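Local structure of chitosanase (Gynuella sunshinyii YC6258, 6X2Q) at residues Q6-A11 and V113-Y118; Q13-F18 and T136-Y141; R59-R64 and I68-L73. The protein binds glucosamine oligosaccharides and probably hydrolyses the beta-1,4 links of chitosan. All blocks are in the same frame, centred on the assembly; numbering follows the deposited sequence.

Contact 1: residues Q6-A11 and V113-Y118; sequences QQRLLA and VVDELY. With GCS (2-amino-2-deoxy-beta-D-glucopyranose), chain B.
R8 spans the gap between two helices and lays the edge of its guanidinium group against V114, with NH2 4.2 Å from V114 CG1. The contact joins the N-terminal helix 5-20 to the long helix 104-129 of the lysozyme-like family 46 fold. With the backbones so far apart (R8 CA to D115 CA is 11.5 Å), the arginine chain does nearly all the reaching, bending at chi2 (-89°) on its way across. NH1 ends 4.2 Å from D115 OD1. That is too long for a salt bridge, and the guanidinium and carboxylate planes are turned 34° apart, leaving at most a long-range attraction; D115 OD1 also makes a weak hydrogen bond to Q120 NE2. The polar partner of R8 NE is D12, in a salt bridge, and NH2 makes a weak hydrogen bond to Y141 OH. F119, just beyond 113-118 on the same helix, adds a cation-pi contact. Together these restrain the guanidinium.

Helix 104-129 widens into a pi-type turn at 114-118. At its end the Y118 side chain leads away from helix 5-20, into the glycan pocket. L117 CB sits 3.8 Å above the Y118 ring plane, over its centre, while the glucosamine lies at the ring's edge. D52 OD1 is hydrogen-bonded both to Y118 OH and to the sugar, whose position is further fixed by G45 O. One short turn of helix thus faces the N-terminal helix through V114 and the ligand through Y118, whose OH comes within 3.1 Å of the sugar's O3.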
loop_
_atom_site.group_PDB
_atom_site.type_symbol
_atom_site.label_atom_id
_atom_site.label_comp_id
_atom_site.label_asym_id
_atom_site.label_seq_id
_atom_site.Cartn_x
_atom_site.Cartn_y
_atom_site.Cartn_z
ATOM N N GLN A 6 7.641 -17.392 -0.925
ATOM C CA GLN A 6 7.564 -17.251 0.550
ATOM C C GLN A 6 7.783 -15.776 0.925
ATOM O O GLN A 6 7.116 -15.314 1.835
ATOM C CB GLN A 6 8.537 -18.168 1.291
ATOM C CG GLN A 6 8.496 -18.016 2.810
ATOM C CD GLN A 6 9.332 -18.988 3.619
ATOM O OE1 GLN A 6 10.529 -18.819 3.799
ATOM N NE2 GLN A 6 8.696 -20.010 4.155
ATOM N N GLN A 7 8.644 -15.055 0.214
ATOM C CA GLN A 7 8.902 -13.632 0.544
ATOM C C GLN A 7 7.697 -12.740 0.205
ATOM O O GLN A 7 7.450 -11.828 0.949
ATOM C CB GLN A 7 10.207 -13.165 -0.088
ATOM C CG GLN A 7 11.443 -13.717 0.591
ATOM C CD GLN A 7 12.696 -13.416 -0.188
ATOM O OE1 GLN A 7 12.662 -13.167 -1.373
ATOM N NE2 GLN A 7 13.822 -13.417 0.481
ATOM N N ARG A 8 6.985 -13.065 -0.867
ATOM C CA ARG A 8 5.798 -12.291 -1.286
ATOM C C ARG A 8 4.625 -12.592 -0.352
ATOM O O ARG A 8 3.922 -11.666 0.001
ATOM C CB ARG A 8 5.446 -12.555 -2.742
ATOM C CG ARG A 8 4.826 -11.355 -3.437
ATOM C CD ARG A 8 3.326 -11.378 -3.261
ATOM N NE ARG A 8 2.591 -10.143 -3.379
ATOM C CZ ARG A 8 2.453 -9.471 -4.491
ATOM N NH1 ARG A 8 3.044 -9.895 -5.587
ATOM N NH2 ARG A 8 1.712 -8.393 -4.517
ATOM N N LEU A 9 4.439 -13.843 0.037
ATOM C CA LEU A 9 3.327 -14.117 0.966
ATOM C C LEU A 9 3.637 -13.371 2.257
ATOM O O LEU A 9 2.744 -12.810 2.831
ATOM C CB LEU A 9 3.225 -15.618 1.204
ATOM C CG LEU A 9 2.934 -15.999 2.643
ATOM C CD1 LEU A 9 1.471 -16.324 2.818
ATOM C CD2 LEU A 9 3.797 -17.148 3.088
ATOM N N LEU A 10 4.896 -13.414 2.662
ATOM C CA LEU A 10 5.406 -12.717 3.831
ATOM C C LEU A 10 5.147 -11.215 3.728
ATOM O O LEU A 10 4.574 -10.610 4.637
ATOM C CB LEU A 10 6.894 -13.008 3.964
ATOM C CG LEU A 10 7.570 -13.343 5.286
ATOM C CD1 LEU A 10 6.760 -14.258 6.161
ATOM C CD2 LEU A 10 8.860 -14.014 4.930
ATOM N N ALA A 11 5.548 -10.603 2.612
ATOM C CA ALA A 11 5.271 -9.189 2.389
ATOM C C ALA A 11 3.784 -8.884 2.545
ATOM O O ALA A 11 3.402 -7.936 3.244
ATOM C CB ALA A 11 5.762 -8.774 1.003
ATOM N N VAL A 113 -5.065 -5.677 -9.956
ATOM C CA VAL A 113 -4.836 -4.242 -9.817
ATOM C C VAL A 113 -3.668 -3.970 -8.880
ATOM O O VAL A 113 -2.793 -3.152 -9.191
ATOM C CB VAL A 113 -6.116 -3.537 -9.352
ATOM C CG1 VAL A 113 -5.822 -2.098 -9.055
ATOM C CG2 VAL A 113 -7.191 -3.666 -10.414
ATOM N N VAL A 114 -3.628 -4.656 -7.731
ATOM C CA VAL A 114 -2.483 -4.523 -6.839
ATOM C C VAL A 114 -1.193 -4.776 -7.597
ATOM O O VAL A 114 -0.249 -3.980 -7.531
ATOM C CB VAL A 114 -2.606 -5.475 -5.641
ATOM C CG1 VAL A 114 -1.297 -5.483 -4.859
ATOM C CG2 VAL A 114 -3.737 -5.033 -4.731
ATOM N N ASP A 115 -1.151 -5.877 -8.362
ATOM C CA ASP A 115 0.052 -6.189 -9.126
ATOM C C ASP A 115 0.372 -5.094 -10.137
ATOM O O ASP A 115 1.535 -4.686 -10.272
ATOM C CB ASP A 115 -0.102 -7.537 -9.839
ATOM C CG ASP A 115 1.240 -8.099 -10.293
ATOM O OD1 ASP A 115 2.055 -8.484 -9.416
ATOM O OD2 ASP A 115 1.490 -8.112 -11.519
ATOM N N GLU A 116 -0.648 -4.605 -10.860
ATOM C CA GLU A 116 -0.414 -3.592 -11.886
ATOM C C GLU A 116 -0.056 -2.234 -11.282
ATOM O O GLU A 116 0.844 -1.549 -11.784
ATOM C CB GLU A 116 -1.643 -3.456 -12.791
ATOM C CG GLU A 116 -1.409 -2.550 -14.013
ATOM C CD GLU A 116 -2.613 -1.659 -14.406
ATOM O OE1 GLU A 116 -2.698 -1.281 -15.599
ATOM O OE2 GLU A 116 -3.451 -1.314 -13.534
ATOM N N LEU A 117 -0.767 -1.798 -10.239
ATOM C CA LEU A 117 -0.502 -0.447 -9.750
ATOM C C LEU A 117 0.647 -0.389 -8.741
ATOM O O LEU A 117 1.389 0.600 -8.704
ATOM C CB LEU A 117 -1.760 0.159 -9.115
ATOM C CG LEU A 117 -2.966 0.483 -10.004
ATOM C CD1 LEU A 117 -4.048 1.115 -9.163
ATOM C CD2 LEU A 117 -2.606 1.396 -11.186
ATOM N N TYR A 118 0.814 -1.415 -7.912
ATOM C CA TYR A 118 1.681 -1.275 -6.745
ATOM C C TYR A 118 2.877 -2.214 -6.765
ATOM O O TYR A 118 4.017 -1.744 -6.662
ATOM C CB TYR A 118 0.850 -1.465 -5.465
ATOM C CG TYR A 118 -0.235 -0.415 -5.405
ATOM C CD1 TYR A 118 0.081 0.937 -5.533
ATOM C CD2 TYR A 118 -1.575 -0.768 -5.295
ATOM C CE1 TYR A 118 -0.897 1.898 -5.528
ATOM C CE2 TYR A 118 -2.566 0.202 -5.279
ATOM C CZ TYR A 118 -2.216 1.528 -5.398
ATOM O OH TYR A 118 -3.186 2.484 -5.402
HETATM C C1 GCS B . -3.682 5.222 -1.288
HETATM C C2 GCS B . -4.373 5.073 -2.628
HETATM C C3 GCS B . -3.425 5.484 -3.717
HETATM C C4 GCS B . -2.965 6.924 -3.548
HETATM C C5 GCS B . -2.644 7.074 -2.058
HETATM C C6 GCS B . -2.290 8.455 -1.579
HETATM N N2 GCS B . -4.921 3.788 -2.867
HETATM O O1 GCS B . -4.427 4.891 -0.118
HETATM O O3 GCS B . -4.119 5.355 -4.891
HETATM O O4 GCS B . -2.347 7.302 -4.469
HETATM O O5 GCS B . -3.650 6.593 -1.206
HETATM O O6 GCS B . -3.062 9.450 -2.164
#

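Contact 2: residues Q13-F18 and T136-Y141; sequences QIISIF and TLLALY
The ring of Y141 receives the I15 CD1 methyl obliquely beside its CD2-CE2 bond, with F119 packed edge-to-face against it from outside the two segments. The other flat group, the F18 ring, carries I14 CG2 on one face, 3.4 Å above the plane and offset toward the rim, and this cover comes from its own helix. The motif is a helix-helix packing of 5-20 against 134-147, buried inside the lysozyme-like fold. The two segments run in roughly the same direction at a crossing angle of -42°. Their axes stay 11.1 Å apart at closest approach, and long branched or aromatic side chains bridge the separation.

L138 does so by forking. Its CG stands anti to the backbone N (chi1 171°), and the two methyl branches part toward successive residues of the facing helix. CD2 meets I14 CD1 at 3.8 Å, the two side chains crossing at about a right angle. CD1 reaches I15, whose side chain slides past it in the opposite direction, bringing I15 CD1 to 4.0 Å from L138 CD1. No hydrogen bond links the segments, and all four touching residues are buried, so the cohesion is purely apolar. Beyond them, strand 238-240 touches I14 through L240, while L181 and L185 of helix 177-193 pack on A139, making 134-147 an interior helix with partners on more than one side. The tightest point is at the aromatic ring, where the I15 methyl CD1 lies 3.4 Å from Y141 CD2 and 3.7 Å from Y141 CE2.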
loop_
_atom_site.group_PDB
_atom_site.type_symbol
_atom_site.label_atom_id
_atom_site.label_comp_id
_atom_site.label_asym_id
_atom_site.label_seq_id
_atom_site.Cartn_x
_atom_site.Cartn_y
_atom_site.Cartn_z
ATOM N N GLN A 13 1.452 -10.538 4.149
ATOM C CA GLN A 13 0.938 -10.708 5.502
ATOM C C GLN A 13 1.419 -9.590 6.417
ATOM O O GLN A 13 0.681 -9.153 7.309
ATOM C CB GLN A 13 1.333 -12.078 6.042
ATOM C CG GLN A 13 0.447 -13.159 5.462
ATOM C CD GLN A 13 0.837 -14.575 5.851
ATOM O OE1 GLN A 13 1.682 -14.804 6.717
ATOM N NE2 GLN A 13 0.207 -15.539 5.204
ATOM N N ILE A 14 2.640 -9.095 6.185
ATOM C CA ILE A 14 3.188 -8.000 6.994
ATOM C C ILE A 14 2.422 -6.710 6.735
ATOM O O ILE A 14 2.015 -6.011 7.671
ATOM C CB ILE A 14 4.691 -7.814 6.701
ATOM C CG1 ILE A 14 5.504 -9.011 7.194
ATOM C CG2 ILE A 14 5.197 -6.520 7.303
ATOM C CD1 ILE A 14 6.954 -9.003 6.709
ATOM N N ILE A 15 2.234 -6.366 5.455
ATOM C CA ILE A 15 1.529 -5.141 5.098
ATOM C C ILE A 15 0.085 -5.218 5.551
ATOM O O ILE A 15 -0.509 -4.220 5.983
ATOM C CB ILE A 15 1.646 -4.891 3.585
ATOM C CG1 ILE A 15 3.112 -4.624 3.248
ATOM C CG2 ILE A 15 0.711 -3.751 3.126
ATOM C CD1 ILE A 15 3.392 -4.555 1.771
ATOM N N SER A 16 -0.508 -6.407 5.458
ATOM C CA SER A 16 -1.851 -6.583 5.984
ATOM C C SER A 16 -1.891 -6.272 7.482
ATOM O O SER A 16 -2.793 -5.573 7.958
ATOM C CB SER A 16 -2.336 -8.002 5.688
ATOM O OG SER A 16 -3.690 -8.142 6.066
ATOM N N ILE A 17 -0.906 -6.764 8.234
ATOM C CA ILE A 17 -0.819 -6.433 9.654
ATOM C C ILE A 17 -0.599 -4.938 9.838
ATOM O O ILE A 17 -1.240 -4.304 10.682
ATOM C CB ILE A 17 0.294 -7.255 10.330
ATOM C CG1 ILE A 17 -0.123 -8.721 10.457
ATOM C CG2 ILE A 17 0.635 -6.672 11.707
ATOM C CD1 ILE A 17 1.028 -9.658 10.781
ATOM N N PHE A 18 0.294 -4.350 9.040
ATOM C CA PHE A 18 0.545 -2.919 9.128
ATOM C C PHE A 18 -0.750 -2.135 9.070
ATOM O O PHE A 18 -0.955 -1.197 9.847
ATOM C CB PHE A 18 1.469 -2.465 7.996
ATOM C CG PHE A 18 2.913 -2.796 8.221
ATOM C CD1 PHE A 18 3.329 -3.363 9.419
ATOM C CD2 PHE A 18 3.851 -2.551 7.231
ATOM C CE1 PHE A 18 4.649 -3.694 9.623
ATOM C CE2 PHE A 18 5.180 -2.864 7.433
ATOM C CZ PHE A 18 5.589 -3.430 8.638
ATOM N N THR A 136 14.414 -4.069 1.542
ATOM C CA THR A 136 14.230 -2.854 0.749
ATOM C C THR A 136 13.028 -2.975 -0.195
ATOM O O THR A 136 12.271 -2.012 -0.374
ATOM C CB THR A 136 15.510 -2.551 -0.033
ATOM O OG1 THR A 136 16.604 -2.609 0.866
ATOM C CG2 THR A 136 15.490 -1.149 -0.648
ATOM N N LEU A 137 12.835 -4.151 -0.806
ATOM C CA LEU A 137 11.685 -4.347 -1.688
ATOM C C LEU A 137 10.382 -4.248 -0.908
ATOM O O LEU A 137 9.410 -3.637 -1.372
ATOM C CB LEU A 137 11.783 -5.705 -2.398
ATOM C CG LEU A 137 12.626 -5.810 -3.680
ATOM C CD1 LEU A 137 13.940 -5.054 -3.577
ATOM C CD2 LEU A 137 12.892 -7.279 -4.065
ATOM N N LEU A 138 10.349 -4.848 0.280
ATOM C CA LEU A 138 9.166 -4.768 1.114
ATOM C C LEU A 138 8.877 -3.315 1.481
ATOM O O LEU A 138 7.740 -2.846 1.348
ATOM C CB LEU A 138 9.380 -5.634 2.356
ATOM C CG LEU A 138 8.312 -5.499 3.439
ATOM C CD1 LEU A 138 6.961 -5.977 2.919
ATOM C CD2 LEU A 138 8.726 -6.285 4.664
ATOM N N ALA A 139 9.915 -2.573 1.871
ATOM C CA ALA A 139 9.736 -1.177 2.257
ATOM C C ALA A 139 9.227 -0.346 1.093
ATOM O O ALA A 139 8.371 0.526 1.276
ATOM C CB ALA A 139 11.051 -0.604 2.778
ATOM N N LEU A 140 9.742 -0.592 -0.115
ATOM C CA LEU A 140 9.218 0.150 -1.260
ATOM C C LEU A 140 7.787 -0.248 -1.573
ATOM O O LEU A 140 6.988 0.590 -2.010
ATOM C CB LEU A 140 10.095 -0.072 -2.489
ATOM C CG LEU A 140 11.517 0.459 -2.349
ATOM C CD1 LEU A 140 12.394 -0.085 -3.491
ATOM C CD2 LEU A 140 11.539 1.968 -2.315
ATOM N N TYR A 141 7.447 -1.513 -1.354
ATOM C CA TYR A 141 6.116 -1.987 -1.713
ATOM C C TYR A 141 5.073 -1.465 -0.730
ATOM O O TYR A 141 3.993 -1.007 -1.131
ATOM C CB TYR A 141 6.128 -3.504 -1.753
ATOM C CG TYR A 141 4.808 -4.172 -2.039
ATOM C CD1 TYR A 141 3.938 -3.684 -3.005
ATOM C CD2 TYR A 141 4.453 -5.326 -1.354
ATOM C CE1 TYR A 141 2.738 -4.334 -3.265
ATOM C CE2 TYR A 141 3.281 -5.974 -1.597
ATOM C CZ TYR A 141 2.420 -5.481 -2.550
ATOM O OH TYR A 141 1.245 -6.157 -2.764
#

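Contact 3: residues R59-R64 and I68-L73; sequences RYSRLR and ILVPFL
S61 OG rests against two branched side chains across a short loop: it lies 3.5 Å from V70 CG2 and 3.9 Å from L73 CD1. The backbones come close here, with 6.8 Å between S61 CA and V70 CA. The valine brings up only one of its branches, CG2, the one placed anti to its carbonyl carbon.

The next shell fixes the hydroxyl. S61 OG is hydrogen-bonded to I57 O, one turn back in the same helix, and to N67 ND2 in the connecting loop. N67 also bonds R64 O through ND2, and its OD1 takes the backbone N-H of L69, two residues on, as in an Asx turn. One asparagine therefore ties the end of helix 52-63 to the start of the returning chain. Segment 68-73 then coils through short i to i+3 bonds, such as L73 N to V70 O at 3.0 Å, before helix 73-82 begins.

Further out, the helix end is braced by R64, whose NH1 donates to Y60 OH at 3.1 Å. The oxygen sits 22° out of the guanidinium plane, and the N-H...O angle of 144° is somewhat bent. Y60 OH has a second partner in N103, and its ring packs edge-to-face with F106. L69 is buried against L93, R96 and A100 of helix 93-100.

The result is a helix-to-helix connection, the loop between helices 52-63 and 73-82, at the surface of the fold. Across the two segments the serine oxygen meets only methyl groups, its hydrogen bonds going to I57 O and N67 ND2, which implies that van der Waals packing joins the segments directly, while hydrogen bonds through N67 join them indirectly.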
loop_
_atom_site.group_PDB
_atom_site.type_symbol
_atom_site.label_atom_id
_atom_site.label_comp_id
_atom_site.label_asym_id
_atom_site.label_seq_id
_atom_site.Cartn_x
_atom_site.Cartn_y
_atom_site.Cartn_z
ATOM N N ARG A 59 -12.860 -3.031 -14.170
ATOM C CA ARG A 59 -12.360 -4.298 -14.685
ATOM C C ARG A 59 -13.312 -5.432 -14.338
ATOM O O ARG A 59 -13.557 -6.316 -15.161
ATOM C CB ARG A 59 -10.959 -4.568 -14.153
ATOM C CG ARG A 59 -10.004 -3.488 -14.584
ATOM C CD ARG A 59 -8.599 -3.772 -14.152
ATOM N NE ARG A 59 -8.054 -4.902 -14.877
ATOM C CZ ARG A 59 -6.785 -5.274 -14.803
ATOM N NH1 ARG A 59 -5.948 -4.589 -14.044
ATOM N NH2 ARG A 59 -6.357 -6.325 -15.490
ATOM N N TYR A 60 -13.876 -5.408 -13.132
ATOM C CA TYR A 60 -14.802 -6.455 -12.747
ATOM C C TYR A 60 -16.050 -6.418 -13.619
ATOM O O TYR A 60 -16.597 -7.467 -13.979
ATOM C CB TYR A 60 -15.161 -6.301 -11.278
ATOM C CG TYR A 60 -16.085 -7.366 -10.731
ATOM C CD1 TYR A 60 -15.713 -8.710 -10.738
ATOM C CD2 TYR A 60 -17.321 -7.025 -10.186
ATOM C CE1 TYR A 60 -16.557 -9.691 -10.220
ATOM C CE2 TYR A 60 -18.174 -7.995 -9.668
ATOM C CZ TYR A 60 -17.797 -9.327 -9.696
ATOM O OH TYR A 60 -18.641 -10.292 -9.176
ATOM N N SER A 61 -16.487 -5.216 -13.995
ATOM C CA SER A 61 -17.711 -5.068 -14.766
ATOM C C SER A 61 -17.516 -5.517 -16.202
ATOM O O SER A 61 -18.485 -5.908 -16.866
ATOM C CB SER A 61 -18.173 -3.622 -14.711
ATOM O OG SER A 61 -18.662 -3.340 -13.404
ATOM N N ARG A 62 -16.279 -5.489 -16.695
ATOM C CA ARG A 62 -16.028 -6.077 -18.001
ATOM C C ARG A 62 -16.092 -7.604 -17.942
ATOM O O ARG A 62 -16.496 -8.241 -18.917
ATOM C CB ARG A 62 -14.692 -5.570 -18.549
ATOM C CG ARG A 62 -14.445 -5.961 -19.983
ATOM C CD ARG A 62 -15.067 -4.966 -20.966
ATOM N NE ARG A 62 -14.902 -5.404 -22.353
ATOM C CZ ARG A 62 -15.607 -6.375 -22.930
ATOM N NH1 ARG A 62 -15.365 -6.696 -24.200
ATOM N NH2 ARG A 62 -16.550 -7.024 -22.243
ATOM N N LEU A 63 -15.746 -8.203 -16.805
ATOM C CA LEU A 63 -15.869 -9.652 -16.651
ATOM C C LEU A 63 -17.297 -10.070 -16.345
ATOM O O LEU A 63 -17.703 -11.194 -16.691
ATOM C CB LEU A 63 -14.963 -10.170 -15.524
ATOM C CG LEU A 63 -13.454 -9.887 -15.511
ATOM C CD1 LEU A 63 -12.850 -10.402 -14.215
ATOM C CD2 LEU A 63 -12.735 -10.516 -16.694
ATOM N N ARG A 64 -18.060 -9.195 -15.689
ATOM C CA ARG A 64 -19.403 -9.531 -15.213
ATOM C C ARG A 64 -20.300 -8.301 -15.290
ATOM O O ARG A 64 -20.544 -7.624 -14.286
ATOM C CB ARG A 64 -19.353 -10.080 -13.793
ATOM C CG ARG A 64 -20.647 -10.708 -13.370
ATOM C CD ARG A 64 -20.633 -11.027 -11.903
ATOM N NE ARG A 64 -21.917 -11.560 -11.471
ATOM C CZ ARG A 64 -22.115 -12.080 -10.271
ATOM N NH1 ARG A 64 -21.109 -12.137 -9.412
ATOM N NH2 ARG A 64 -23.307 -12.540 -9.932
ATOM N N ILE A 68 -23.564 -6.144 -8.662
ATOM C CA ILE A 68 -24.172 -5.202 -7.733
ATOM C C ILE A 68 -23.426 -3.873 -7.604
ATOM O O ILE A 68 -23.973 -2.932 -7.030
ATOM C CB ILE A 68 -24.291 -5.912 -6.372
ATOM C CG1 ILE A 68 -22.889 -6.303 -5.882
ATOM C CG2 ILE A 68 -25.194 -7.139 -6.507
ATOM C CD1 ILE A 68 -22.863 -7.106 -4.587
ATOM N N LEU A 69 -22.201 -3.751 -8.128
ATOM C CA LEU A 69 -21.450 -2.503 -8.016
ATOM C C LEU A 69 -21.593 -1.599 -9.229
ATOM O O LEU A 69 -21.141 -0.446 -9.183
ATOM C CB LEU A 69 -19.956 -2.783 -7.783
ATOM C CG LEU A 69 -19.585 -3.535 -6.510
ATOM C CD1 LEU A 69 -18.131 -3.949 -6.565
ATOM C CD2 LEU A 69 -19.833 -2.670 -5.299
ATOM N N VAL A 70 -22.204 -2.087 -10.305
ATOM C CA VAL A 70 -22.305 -1.292 -11.531
ATOM C C VAL A 70 -23.006 0.047 -11.316
ATOM O O VAL A 70 -22.604 1.036 -11.946
ATOM C CB VAL A 70 -22.940 -2.126 -12.648
ATOM C CG1 VAL A 70 -23.001 -1.327 -13.937
ATOM C CG2 VAL A 70 -22.149 -3.404 -12.859
ATOM N N PRO A 71 -24.055 0.160 -10.495
ATOM C CA PRO A 71 -24.743 1.462 -10.402
ATOM C C PRO A 71 -23.850 2.598 -9.905
ATOM O O PRO A 71 -24.192 3.770 -10.097
ATOM C CB PRO A 71 -25.892 1.180 -9.420
ATOM C CG PRO A 71 -26.127 -0.281 -9.530
ATOM C CD PRO A 71 -24.762 -0.863 -9.701
ATOM N N PHE A 72 -22.709 2.297 -9.287
ATOM C CA PHE A 72 -21.839 3.349 -8.783
ATOM C C PHE A 72 -20.843 3.848 -9.817
ATOM O O PHE A 72 -20.173 4.846 -9.564
ATOM C CB PHE A 72 -21.120 2.856 -7.531
ATOM C CG PHE A 72 -22.062 2.470 -6.416
ATOM C CD1 PHE A 72 -22.634 3.444 -5.594
ATOM C CD2 PHE A 72 -22.399 1.141 -6.200
ATOM C CE1 PHE A 72 -23.516 3.096 -4.556
ATOM C CE2 PHE A 72 -23.279 0.777 -5.165
ATOM C CZ PHE A 72 -23.840 1.762 -4.341
ATOM N N LEU A 73 -20.767 3.216 -10.989
ATOM C CA LEU A 73 -19.757 3.603 -11.972
ATOM C C LEU A 73 -19.848 5.061 -12.416
ATOM O O LEU A 73 -18.796 5.724 -12.467
ATOM C CB LEU A 73 -19.827 2.653 -13.171
ATOM C CG LEU A 73 -19.071 1.344 -12.968
ATOM C CD1 LEU A 73 -19.286 0.437 -14.173
ATOM C CD2 LEU A 73 -17.599 1.653 -12.774
#

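How the contacts relate
From the N terminus, helix 5-20 contributes first 6-11 and then 13-18. Contact 3 is the first to close, as a local turn between helices 52-63 and 73-82. Contact 1 closes next, when helix 104-129 comes back to the N-terminal helix, and contact 2 follows with helix 134-147. Contacts 1 and 2 therefore cross along the chain, and contact 3 is nested inside both loops. The first two touch, with A11 CB 3.6 Å from L138 CD1, so three helices form one packed unit. Contact 3 lies about 24 Å from contact 1 between centres, yet R59 reaches V113, linking the outlying turn to helix 104-129.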